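Local coordinates for hypothetical protein MG376 homolog (Mycoplasma pneumoniae, PDB 2HQL) that probably binds single-stranded DNA through a small OB-fold barrel, two copies of which make up the assembly, at residues E14-S20 and H63-T69; G28-T32 and L60-T64; Y48-A52 and T89-I93; L56-L60 and I93-F97. All blocks are in the same frame, centred on the assembly; numbering follows the deposited sequence.

How the interactions relate
All four contacts belong to one OB-fold barrel with strand order 1-2-3-5-4. Interaction 3 is the parallel pairing of strands 42-53 and 86-96, while interaction 1 lies where strand 9-22 meets the start of strand 69-81, helping to close the barrel. Helix 54-64, between the third and fourth strands, takes part in the other three: 56-60 packs on 93-97, 60-64 on 28-32, and 63-69 runs from the helix end into the next strand. Interactions 1 and 2 share H63 and T64, 2 and 4 share L60, and 3 and 4 share I93. Centres lie 8 to 13 Å apart; all but interactions 1 and 3 touch, and the helix covers one barrel end.

Interaction 1: E14-S20 and H63-T69; sequences EGEIESS and HTKKYKT
The backbones come unusually close here: the CA atoms of E16 and T69 are 4.0 Å apart in an antiparallel, non-hydrogen-bonded pair. Segment 14-20 is extended, with a classic bulge at E18 and S19 opposite T32; segment 63-69 finishes a helix at T64, turns through K65-K68 and enters a strand at T69. One hydrogen bond joins them, I17 N to K68 O, short at 2.6 Å, and T69 CA adds a CH···O contact to G15 O at 3.1 Å. I17 (chi1 m, chi2 t) points toward the turn, its CD1 3.7 Å from T64 OG1 and 4.0 Å from H63 ND1 at the ring edge. Long and aliphatic, it fills the space there by van der Waals contact; its apolar neighbours, V31 and I70, lie on adjacent strands. K68 extends to solvent, NZ 6.0 Å from E16 OE1. This is where an OB barrel closes, its first strand beside its fourth. Backbone groups thus join the segments, without a salt bridge between E16 and K68.

Interaction 2: G28-T32 and L60-T64; sequences GFLVT and LEKHT
Strand 28-32 and helix 60-64 run in roughly similar directions, 38° apart, with axes 9.5 Å from each other at closest approach; F29 and E61 are the nearest CA pair, at 7.1 Å. Apolar packing comes first. F29 and V31, both chi1 t and pointing toward the helix, receive L60 (chi1 t, chi2 p): L60 CG lies 3.7 Å from F29 CD2, at the ring edge, and 3.6 Å from V31 CG2. The branched leucine fills the space between them. The second kind is CH-pi: E61 CB sits over the F29 ring face, 3.8 Å from its centroid, so the glutamate lends its methylene while its carboxylate bonds to W22. Polar chemistry stays within the helix, where T64 OG1 makes a weak 3.1 Å hydrogen bond to L60 O and also lies 3.9 Å from V31 CG2; threonine can thus face an apolar surface with its hydroxyl occupied. Strand 28-32 runs between strands 9-22 and 42-53, and the helix lies across the barrel's open end, with L60 also reaching strands 69-81 and 86-96.

Interaction 3: Y48-A52 and T89-I93; sequences YVIYA and TTIEI
Y51, I93 and I91 bury the most surface where two parallel strands pair, axes 4.7 Å apart and crossing at -33°. I50 is in register with I91 and Y51 with E92, CA atoms 4.5 and 5.4 Å apart. Y51 bonds twice to strand 86-96: its N to I91 O (3.0 Å), and I93 N to its O (2.9 Å); I91 N continues the pattern to V49 O (3.0 Å). Beyond this, one water joins V49 N and T89 O. With chi1 p, the Y51 ring swings across the neighbouring strand, E92 CA 3.9 Å from its centroid over the face and T90 OG1 3.5 Å from CE1; the flat ring suits this covering of backbone, while E92 pairs with R77. On the opposite face, I91 CD1 meets I50 CG2 at 3.8 Å and I93 CD1 meets I50 CD1 at 3.6 Å, branched residues filling the barrel interior. Parallel pairing of the third and fifth strands, in an otherwise antiparallel barrel, is a hallmark of the OB fold.

Interaction 4: L56-L60 and I93-F97; sequences LAYEL and IVKIF
Helix 56-60 lies over strand 93-96 with axes 9.8 Å apart at closest approach and N-to-C directions 52° apart, and one helical turn, closed by L60 N to L56 O at 3.0 Å, carries both main contact residues. I93 points toward the helix; with chi1 m and chi2 t it sends CD1 to within 3.5 Å of L60 CD2, while its CG2 lies 3.6 Å from L56 CD2, so the beta-branched side chain touches both leucines. V94 points away, but its carbonyl O is 3.5 Å from L56 CD2. V94 and K95 face E73 as a classic beta bulge, V94 having a near-helical phi/psi of -110/-37°, and K95 also points away, with its charged end suited to solvent. The extra residue resets the side-chain alternation, so I96, three positions after I93, points toward the helix again. Its CD1 (chi1 m, chi2 t) reaches L56 CD1 at 3.6 Å and L60 CD1 at 4.1 Å, both leucines being chi1 t, chi2 p. I96 N gives a 3.0 Å hydrogen bond to a water that in turn donates weakly to E59 OE1 at 3.5 Å. The helix between the third and fourth strands of an OB fold caps the barrel end. The chemistry implies a seam of branched aliphatic packing, with no direct hydrogen bond and a water bridge at its edge.

Interaction 1: E14-S20 and H63-T69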
loop_
_atom_site.group_PDB
_atom_site.type_symbol
_atom_site.label_atom_id
_atom_site.label_comp_id
_atom_site.label_asym_id
_atom_site.label_seq_id
_atom_site.Cartn_x
_atom_site.Cartn_y
_atom_site.Cartn_z
ATOM N N GLU A 14 -6.029 0.845 9.054
ATOM C CA GLU A 14 -7.298 1.190 9.681
ATOM C C GLU A 14 -7.743 2.589 9.276
ATOM O O GLU A 14 -6.928 3.491 9.127
ATOM C CB GLU A 14 -7.168 1.141 11.204
ATOM C CG GLU A 14 -8.215 1.995 11.898
ATOM C CD GLU A 14 -8.006 2.117 13.386
ATOM O OE1 GLU A 14 -6.848 2.007 13.850
ATOM O OE2 GLU A 14 -9.009 2.347 14.093
ATOM N N GLY A 15 -9.043 2.771 9.107
ATOM C CA GLY A 15 -9.555 4.079 8.753
ATOM C C GLY A 15 -11.058 4.123 8.888
ATOM O O GLY A 15 -11.683 3.146 9.303
ATOM N N GLU A 16 -11.641 5.262 8.534
ATOM C CA GLU A 16 -13.084 5.443 8.600
ATOM C C GLU A 16 -13.719 5.161 7.242
ATOM O O GLU A 16 -13.319 5.733 6.232
ATOM C CB GLU A 16 -13.407 6.879 9.052
ATOM C CG GLU A 16 -14.805 7.407 8.666
ATOM C CD GLU A 16 -15.865 7.221 9.740
ATOM O OE1 GLU A 16 -15.731 7.827 10.823
ATOM O OE2 GLU A 16 -16.841 6.476 9.498
ATOM N N ILE A 17 -14.707 4.271 7.226
ATOM C CA ILE A 17 -15.419 3.919 6.002
ATOM C C ILE A 17 -16.075 5.176 5.423
ATOM O O ILE A 17 -16.876 5.841 6.095
ATOM C CB ILE A 17 -16.507 2.867 6.298
ATOM C CG1 ILE A 17 -15.874 1.679 7.036
ATOM C CG2 ILE A 17 -17.191 2.442 5.002
ATOM C CD1 ILE A 17 -16.848 0.585 7.462
ATOM N N GLU A 18 -15.748 5.497 4.174
ATOM C CA GLU A 18 -16.282 6.694 3.531
ATOM C C GLU A 18 -17.399 6.431 2.522
ATOM O O GLU A 18 -18.296 7.258 2.348
ATOM C CB GLU A 18 -15.146 7.449 2.841
ATOM C CG GLU A 18 -14.076 7.982 3.787
ATOM C CD GLU A 18 -14.594 9.070 4.700
ATOM O OE1 GLU A 18 -15.196 10.023 4.166
ATOM O OE2 GLU A 18 -14.402 8.985 5.934
ATOM N N SER A 19 -17.324 5.283 1.853
ATOM C CA SER A 19 -18.298 4.880 0.852
ATOM C C SER A 19 -17.926 3.473 0.432
ATOM O O SER A 19 -16.865 2.982 0.800
ATOM C CB SER A 19 -18.239 5.811 -0.353
ATOM O OG SER A 19 -16.996 5.698 -1.005
ATOM N N SER A 20 -18.792 2.820 -0.336
ATOM C CA SER A 20 -18.517 1.457 -0.777
ATOM C C SER A 20 -19.523 1.009 -1.828
ATOM O O SER A 20 -20.594 1.591 -1.947
ATOM C CB SER A 20 -18.578 0.500 0.419
ATOM O OG SER A 20 -19.897 0.416 0.929
ATOM N N HIS A 63 -20.001 -5.423 8.203
ATOM C CA HIS A 63 -19.172 -4.628 9.103
ATOM C C HIS A 63 -19.359 -3.179 8.695
ATOM O O HIS A 63 -19.208 -2.267 9.500
ATOM C CB HIS A 63 -17.700 -5.015 8.955
ATOM C CG HIS A 63 -16.761 -4.167 9.760
ATOM N ND1 HIS A 63 -16.730 -2.798 9.665
ATOM C CD2 HIS A 63 -15.814 -4.508 10.669
ATOM C CE1 HIS A 63 -15.803 -2.322 10.482
ATOM N NE2 HIS A 63 -15.235 -3.339 11.100
ATOM N N THR A 64 -19.690 -2.981 7.426
ATOM C CA THR A 64 -19.920 -1.651 6.889
ATOM C C THR A 64 -21.248 -1.062 7.385
ATOM O O THR A 64 -21.345 0.127 7.688
ATOM C CB THR A 64 -19.896 -1.705 5.343
ATOM O OG1 THR A 64 -18.562 -1.445 4.883
ATOM C CG2 THR A 64 -20.873 -0.720 4.739
ATOM N N LYS A 65 -22.279 -1.887 7.478
ATOM C CA LYS A 65 -23.560 -1.377 7.935
ATOM C C LYS A 65 -23.683 -1.459 9.446
ATOM O O LYS A 65 -24.786 -1.395 9.986
ATOM C CB LYS A 65 -24.707 -2.134 7.254
ATOM C CG LYS A 65 -24.817 -1.816 5.776
ATOM C CD LYS A 65 -25.998 -2.497 5.129
ATOM C CE LYS A 65 -26.063 -2.173 3.634
ATOM N NZ LYS A 65 -27.235 -2.790 2.927
ATOM N N LYS A 66 -22.542 -1.560 10.128
ATOM C CA LYS A 66 -22.522 -1.666 11.587
ATOM C C LYS A 66 -21.483 -0.777 12.281
ATOM O O LYS A 66 -21.731 -0.270 13.378
ATOM C CB LYS A 66 -22.286 -3.123 11.974
ATOM C CG LYS A 66 -22.359 -3.421 13.449
ATOM C CD LYS A 66 -22.102 -4.889 13.655
ATOM C CE LYS A 66 -22.006 -5.242 15.108
ATOM N NZ LYS A 66 -21.675 -6.687 15.251
ATOM N N TYR A 67 -20.330 -0.588 11.640
ATOM C CA TYR A 67 -19.250 0.228 12.199
ATOM C C TYR A 67 -18.842 1.351 11.256
ATOM O O TYR A 67 -19.108 1.287 10.060
ATOM C CB TYR A 67 -18.020 -0.632 12.461
ATOM C CG TYR A 67 -18.259 -1.834 13.338
ATOM C CD1 TYR A 67 -18.547 -1.692 14.690
ATOM C CD2 TYR A 67 -18.123 -3.125 12.826
ATOM C CE1 TYR A 67 -18.684 -2.801 15.510
ATOM C CE2 TYR A 67 -18.254 -4.239 13.642
ATOM C CZ TYR A 67 -18.529 -4.067 14.978
ATOM O OH TYR A 67 -18.619 -5.165 15.795
ATOM N N LYS A 68 -18.184 2.371 11.799
ATOM C CA LYS A 68 -17.719 3.507 11.006
ATOM C C LYS A 68 -16.262 3.299 10.598
ATOM O O LYS A 68 -15.875 3.603 9.465
ATOM C CB LYS A 68 -17.848 4.811 11.797
ATOM C CG LYS A 68 -19.266 5.166 12.188
ATOM C CD LYS A 68 -19.332 6.547 12.838
ATOM C CE LYS A 68 -20.755 6.875 13.312
ATOM N NZ LYS A 68 -20.927 8.280 13.823
ATOM N N THR A 69 -15.456 2.787 11.526
ATOM C CA THR A 69 -14.049 2.531 11.240
ATOM C C THR A 69 -13.885 1.042 10.996
ATOM O O THR A 69 -14.793 0.257 11.270
ATOM C CB THR A 69 -13.109 2.920 12.417
ATOM O OG1 THR A 69 -13.152 1.903 13.424
ATOM C CG2 THR A 69 -13.520 4.250 13.023
#

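Interaction 2: G28-T32 and L60-T64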
loop_
_atom_site.group_PDB
_atom_site.type_symbol
_atom_site.label_atom_id
_atom_site.label_comp_id
_atom_site.label_asym_id
_atom_site.label_seq_id
_atom_site.Cartn_x
_atom_site.Cartn_y
_atom_site.Cartn_z
ATOM N N GLY A 28 -17.042 -8.891 -6.092
ATOM C CA GLY A 28 -16.375 -8.303 -4.947
ATOM C C GLY A 28 -17.085 -7.078 -4.402
ATOM O O GLY A 28 -17.969 -6.505 -5.039
ATOM N N PHE A 29 -16.697 -6.672 -3.199
ATOM C CA PHE A 29 -17.283 -5.499 -2.557
ATOM C C PHE A 29 -16.167 -4.507 -2.280
ATOM O O PHE A 29 -15.174 -4.850 -1.636
ATOM C CB PHE A 29 -17.950 -5.889 -1.236
ATOM C CG PHE A 29 -18.751 -4.785 -0.608
ATOM C CD1 PHE A 29 -19.862 -4.261 -1.263
ATOM C CD2 PHE A 29 -18.414 -4.293 0.652
ATOM C CE1 PHE A 29 -20.634 -3.265 -0.678
ATOM C CE2 PHE A 29 -19.185 -3.284 1.258
ATOM C CZ PHE A 29 -20.299 -2.771 0.590
ATOM N N LEU A 30 -16.333 -3.281 -2.761
ATOM C CA LEU A 30 -15.319 -2.265 -2.567
ATOM C C LEU A 30 -15.697 -1.195 -1.583
ATOM O O LEU A 30 -16.778 -0.605 -1.657
ATOM C CB LEU A 30 -14.945 -1.608 -3.896
ATOM C CG LEU A 30 -14.024 -2.427 -4.804
ATOM C CD1 LEU A 30 -14.803 -3.559 -5.488
ATOM C CD2 LEU A 30 -13.405 -1.483 -5.832
ATOM N N VAL A 31 -14.765 -0.948 -0.671
ATOM C CA VAL A 31 -14.919 0.055 0.366
ATOM C C VAL A 31 -13.796 1.097 0.247
ATOM O O VAL A 31 -12.670 0.782 -0.142
ATOM C CB VAL A 31 -14.892 -0.609 1.777
ATOM C CG1 VAL A 31 -14.934 0.466 2.880
ATOM C CG2 VAL A 31 -16.077 -1.566 1.917
ATOM N N THR A 32 -14.122 2.348 0.548
ATOM C CA THR A 32 -13.141 3.418 0.509
ATOM C C THR A 32 -12.998 3.981 1.912
ATOM O O THR A 32 -13.969 4.450 2.519
ATOM C CB THR A 32 -13.539 4.521 -0.460
ATOM O OG1 THR A 32 -13.443 4.016 -1.796
ATOM C CG2 THR A 32 -12.601 5.715 -0.318
ATOM N N LEU A 60 -17.647 -7.791 4.954
ATOM C CA LEU A 60 -17.265 -6.400 4.766
ATOM C C LEU A 60 -18.498 -5.496 4.694
ATOM O O LEU A 60 -18.588 -4.485 5.403
ATOM C CB LEU A 60 -16.411 -6.273 3.493
ATOM C CG LEU A 60 -15.720 -4.937 3.176
ATOM C CD1 LEU A 60 -15.016 -4.405 4.427
ATOM C CD2 LEU A 60 -14.721 -5.136 2.024
ATOM N N GLU A 61 -19.453 -5.867 3.846
ATOM C CA GLU A 61 -20.680 -5.093 3.689
ATOM C C GLU A 61 -21.453 -5.004 5.007
ATOM O O GLU A 61 -22.086 -3.989 5.295
ATOM C CB GLU A 61 -21.546 -5.720 2.601
ATOM C CG GLU A 61 -22.935 -5.141 2.519
ATOM C CD GLU A 61 -23.754 -5.772 1.423
ATOM O OE1 GLU A 61 -23.832 -7.019 1.374
ATOM O OE2 GLU A 61 -24.319 -5.015 0.612
ATOM N N LYS A 62 -21.396 -6.068 5.805
ATOM C CA LYS A 62 -22.070 -6.089 7.095
ATOM C C LYS A 62 -21.312 -5.219 8.104
ATOM O O LYS A 62 -21.908 -4.376 8.777
ATOM C CB LYS A 62 -22.186 -7.531 7.598
ATOM C CG LYS A 62 -23.163 -8.356 6.770
ATOM C CD LYS A 62 -23.254 -9.811 7.221
ATOM C CE LYS A 62 -24.398 -10.513 6.502
ATOM N NZ LYS A 62 -24.415 -11.974 6.745
ATOM N N HIS A 63 -20.001 -5.423 8.203
ATOM C CA HIS A 63 -19.172 -4.628 9.103
ATOM C C HIS A 63 -19.359 -3.179 8.695
ATOM O O HIS A 63 -19.208 -2.267 9.500
ATOM C CB HIS A 63 -17.700 -5.015 8.955
ATOM C CG HIS A 63 -16.761 -4.167 9.760
ATOM N ND1 HIS A 63 -16.730 -2.798 9.665
ATOM C CD2 HIS A 63 -15.814 -4.508 10.669
ATOM C CE1 HIS A 63 -15.803 -2.322 10.482
ATOM N NE2 HIS A 63 -15.235 -3.339 11.100
ATOM N N THR A 64 -19.690 -2.981 7.426
ATOM C CA THR A 64 -19.920 -1.651 6.889
ATOM C C THR A 64 -21.248 -1.062 7.385
ATOM O O THR A 64 -21.345 0.127 7.688
ATOM C CB THR A 64 -19.896 -1.705 5.343
ATOM O OG1 THR A 64 -18.562 -1.445 4.883
ATOM C CG2 THR A 64 -20.873 -0.720 4.739
#

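Interaction 3: Y48-A52 and T89-I93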
loop_
_atom_site.group_PDB
_atom_site.type_symbol
_atom_site.label_atom_id
_atom_site.label_comp_id
_atom_site.label_asym_id
_atom_site.label_seq_id
_atom_site.Cartn_x
_atom_site.Cartn_y
_atom_site.Cartn_z
ATOM N N TYR A 48 -7.968 5.509 0.876
ATOM C CA TYR A 48 -7.533 4.220 0.370
ATOM C C TYR A 48 -8.741 3.439 -0.092
ATOM O O TYR A 48 -9.849 3.648 0.403
ATOM C CB TYR A 48 -6.827 3.453 1.480
ATOM C CG TYR A 48 -5.615 4.175 2.019
ATOM C CD1 TYR A 48 -4.431 4.222 1.287
ATOM C CD2 TYR A 48 -5.654 4.825 3.253
ATOM C CE1 TYR A 48 -3.320 4.893 1.768
ATOM C CE2 TYR A 48 -4.541 5.503 3.744
ATOM C CZ TYR A 48 -3.385 5.529 2.996
ATOM O OH TYR A 48 -2.276 6.182 3.461
ATOM N N VAL A 49 -8.528 2.551 -1.056
ATOM C CA VAL A 49 -9.603 1.723 -1.562
ATOM C C VAL A 49 -9.247 0.291 -1.222
ATOM O O VAL A 49 -8.170 -0.190 -1.545
ATOM C CB VAL A 49 -9.774 1.856 -3.085
ATOM C CG1 VAL A 49 -10.877 0.933 -3.559
ATOM C CG2 VAL A 49 -10.094 3.291 -3.454
ATOM N N ILE A 50 -10.158 -0.380 -0.539
ATOM C CA ILE A 50 -9.949 -1.756 -0.145
ATOM C C ILE A 50 -11.102 -2.574 -0.709
ATOM O O ILE A 50 -12.141 -2.020 -1.066
ATOM C CB ILE A 50 -9.912 -1.878 1.397
ATOM C CG1 ILE A 50 -11.241 -1.418 1.999
ATOM C CG2 ILE A 50 -8.801 -0.998 1.960
ATOM C CD1 ILE A 50 -11.334 -1.643 3.488
ATOM N N TYR A 51 -10.914 -3.885 -0.817
ATOM C CA TYR A 51 -11.979 -4.746 -1.328
ATOM C C TYR A 51 -11.880 -6.145 -0.746
ATOM O O TYR A 51 -10.925 -6.457 -0.040
ATOM C CB TYR A 51 -11.957 -4.838 -2.863
ATOM C CG TYR A 51 -10.768 -5.560 -3.458
ATOM C CD1 TYR A 51 -9.590 -4.874 -3.757
ATOM C CD2 TYR A 51 -10.819 -6.928 -3.725
ATOM C CE1 TYR A 51 -8.487 -5.537 -4.313
ATOM C CE2 TYR A 51 -9.721 -7.604 -4.278
ATOM C CZ TYR A 51 -8.558 -6.898 -4.568
ATOM O OH TYR A 51 -7.467 -7.546 -5.104
ATOM N N ALA A 52 -12.881 -6.972 -1.045
ATOM C CA ALA A 52 -12.930 -8.351 -0.575
ATOM C C ALA A 52 -13.800 -9.192 -1.502
ATOM O O ALA A 52 -14.682 -8.678 -2.185
ATOM C CB ALA A 52 -13.477 -8.403 0.839
ATOM N N THR A 89 -3.444 2.064 -6.628
ATOM C CA THR A 89 -3.314 1.075 -5.555
ATOM C C THR A 89 -4.626 0.693 -4.839
ATOM O O THR A 89 -5.470 1.548 -4.545
ATOM C CB THR A 89 -2.322 1.577 -4.497
ATOM O OG1 THR A 89 -1.011 1.599 -5.062
ATOM C CG2 THR A 89 -2.325 0.690 -3.276
ATOM N N THR A 90 -4.783 -0.601 -4.570
ATOM C CA THR A 90 -5.951 -1.127 -3.853
ATOM C C THR A 90 -5.460 -2.201 -2.890
ATOM O O THR A 90 -4.434 -2.835 -3.136
ATOM C CB THR A 90 -6.998 -1.801 -4.794
ATOM O OG1 THR A 90 -6.400 -2.916 -5.469
ATOM C CG2 THR A 90 -7.520 -0.815 -5.815
ATOM N N ILE A 91 -6.177 -2.404 -1.791
ATOM C CA ILE A 91 -5.777 -3.432 -0.844
ATOM C C ILE A 91 -6.765 -4.578 -0.832
ATOM O O ILE A 91 -7.936 -4.386 -0.539
ATOM C CB ILE A 91 -5.674 -2.920 0.612
ATOM C CG1 ILE A 91 -4.773 -1.677 0.686
ATOM C CG2 ILE A 91 -5.116 -4.036 1.509
ATOM C CD1 ILE A 91 -5.482 -0.383 0.326
ATOM N N GLU A 92 -6.263 -5.769 -1.156
ATOM C CA GLU A 92 -7.049 -6.994 -1.165
ATOM C C GLU A 92 -7.145 -7.463 0.282
ATOM O O GLU A 92 -6.163 -7.917 0.869
ATOM C CB GLU A 92 -6.343 -8.059 -2.001
ATOM C CG GLU A 92 -7.176 -9.298 -2.246
ATOM C CD GLU A 92 -6.366 -10.398 -2.860
ATOM O OE1 GLU A 92 -5.330 -10.069 -3.470
ATOM O OE2 GLU A 92 -6.758 -11.579 -2.747
ATOM N N ILE A 93 -8.330 -7.344 0.856
ATOM C CA ILE A 93 -8.540 -7.736 2.238
ATOM C C ILE A 93 -8.370 -9.232 2.467
ATOM O O ILE A 93 -8.933 -10.056 1.745
ATOM C CB ILE A 93 -9.939 -7.282 2.711
ATOM C CG1 ILE A 93 -9.986 -5.746 2.758
ATOM C CG2 ILE A 93 -10.284 -7.925 4.055
ATOM C CD1 ILE A 93 -11.369 -5.180 2.960
HETATM O O HOH W 1 -5.908 2.807 -2.366
#

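Interaction 4: L56-L60 and I93-F97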
loop_
_atom_site.group_PDB
_atom_site.type_symbol
_atom_site.label_atom_id
_atom_site.label_comp_id
_atom_site.label_asym_id
_atom_site.label_seq_id
_atom_site.Cartn_x
_atom_site.Cartn_y
_atom_site.Cartn_z
ATOM N N LEU A 56 -16.027 -13.132 2.714
ATOM C CA LEU A 56 -15.486 -11.897 3.278
ATOM C C LEU A 56 -16.018 -10.600 2.652
ATOM O O LEU A 56 -15.907 -9.537 3.257
ATOM C CB LEU A 56 -13.956 -11.943 3.218
ATOM C CG LEU A 56 -13.124 -10.892 3.968
ATOM C CD1 LEU A 56 -13.600 -10.756 5.399
ATOM C CD2 LEU A 56 -11.656 -11.305 3.931
ATOM N N ALA A 57 -16.594 -10.683 1.453
ATOM C CA ALA A 57 -17.162 -9.499 0.809
ATOM C C ALA A 57 -18.445 -9.161 1.554
ATOM O O ALA A 57 -18.772 -7.999 1.782
ATOM C CB ALA A 57 -17.473 -9.780 -0.658
ATOM N N TYR A 58 -19.161 -10.207 1.941
ATOM C CA TYR A 58 -20.407 -10.077 2.673
ATOM C C TYR A 58 -20.189 -9.698 4.132
ATOM O O TYR A 58 -21.067 -9.097 4.758
ATOM C CB TYR A 58 -21.184 -11.375 2.555
ATOM C CG TYR A 58 -21.817 -11.518 1.204
ATOM C CD1 TYR A 58 -22.965 -10.792 0.879
ATOM C CD2 TYR A 58 -21.267 -12.356 0.238
ATOM C CE1 TYR A 58 -23.556 -10.900 -0.373
ATOM C CE2 TYR A 58 -21.847 -12.470 -1.022
ATOM C CZ TYR A 58 -22.994 -11.740 -1.321
ATOM O OH TYR A 58 -23.593 -11.857 -2.560
ATOM N N GLU A 59 -19.025 -10.062 4.667
ATOM C CA GLU A 59 -18.655 -9.700 6.031
ATOM C C GLU A 59 -18.359 -8.201 6.000
ATOM O O GLU A 59 -18.759 -7.444 6.886
ATOM C CB GLU A 59 -17.382 -10.419 6.461
ATOM C CG GLU A 59 -17.487 -11.918 6.597
ATOM C CD GLU A 59 -16.147 -12.550 6.929
ATOM O OE1 GLU A 59 -15.511 -12.105 7.916
ATOM O OE2 GLU A 59 -15.727 -13.488 6.205
ATOM N N LEU A 60 -17.647 -7.791 4.954
ATOM C CA LEU A 60 -17.265 -6.400 4.766
ATOM C C LEU A 60 -18.498 -5.496 4.694
ATOM O O LEU A 60 -18.588 -4.485 5.403
ATOM C CB LEU A 60 -16.411 -6.273 3.493
ATOM C CG LEU A 60 -15.720 -4.937 3.176
ATOM C CD1 LEU A 60 -15.016 -4.405 4.427
ATOM C CD2 LEU A 60 -14.721 -5.136 2.024
ATOM N N ILE A 93 -8.330 -7.344 0.856
ATOM C CA ILE A 93 -8.540 -7.736 2.238
ATOM C C ILE A 93 -8.370 -9.232 2.467
ATOM O O ILE A 93 -8.933 -10.056 1.745
ATOM C CB ILE A 93 -9.939 -7.282 2.711
ATOM C CG1 ILE A 93 -9.986 -5.746 2.758
ATOM C CG2 ILE A 93 -10.284 -7.925 4.055
ATOM C CD1 ILE A 93 -11.369 -5.180 2.960
ATOM N N VAL A 94 -7.571 -9.573 3.474
ATOM C CA VAL A 94 -7.318 -10.959 3.838
ATOM C C VAL A 94 -8.012 -11.207 5.160
ATOM O O VAL A 94 -8.573 -12.276 5.393
ATOM C CB VAL A 94 -5.800 -11.242 4.016
ATOM C CG1 VAL A 94 -5.601 -12.549 4.748
ATOM C CG2 VAL A 94 -5.108 -11.313 2.659
ATOM N N LYS A 95 -7.996 -10.199 6.022
ATOM C CA LYS A 95 -8.609 -10.342 7.327
ATOM C C LYS A 95 -9.179 -9.045 7.917
ATOM O O LYS A 95 -8.578 -7.972 7.822
ATOM C CB LYS A 95 -7.572 -10.947 8.277
ATOM C CG LYS A 95 -8.137 -11.435 9.588
ATOM C CD LYS A 95 -7.101 -12.193 10.390
ATOM C CE LYS A 95 -7.702 -12.695 11.681
ATOM N NZ LYS A 95 -8.238 -11.561 12.486
ATOM N N ILE A 96 -10.359 -9.154 8.518
ATOM C CA ILE A 96 -11.003 -8.016 9.157
ATOM C C ILE A 96 -10.891 -8.228 10.656
ATOM O O ILE A 96 -11.109 -9.336 11.154
ATOM C CB ILE A 96 -12.500 -7.911 8.802
ATOM C CG1 ILE A 96 -12.669 -7.694 7.298
ATOM C CG2 ILE A 96 -13.130 -6.754 9.568
ATOM C CD1 ILE A 96 -14.113 -7.566 6.873
ATOM N N PHE A 97 -10.551 -7.170 11.379
ATOM C CA PHE A 97 -10.407 -7.277 12.824
ATOM C C PHE A 97 -11.615 -6.725 13.585
ATOM O O PHE A 97 -12.435 -5.975 13.037
ATOM C CB PHE A 97 -9.138 -6.545 13.278
ATOM C CG PHE A 97 -7.865 -7.072 12.653
ATOM C CD1 PHE A 97 -7.414 -8.363 12.931
ATOM C CD2 PHE A 97 -7.106 -6.266 11.802
ATOM C CE1 PHE A 97 -6.232 -8.843 12.377
ATOM C CE2 PHE A 97 -5.917 -6.742 11.242
ATOM C CZ PHE A 97 -5.481 -8.033 11.531
HETATM O O HOH W 2 -12.198 -11.549 8.792
#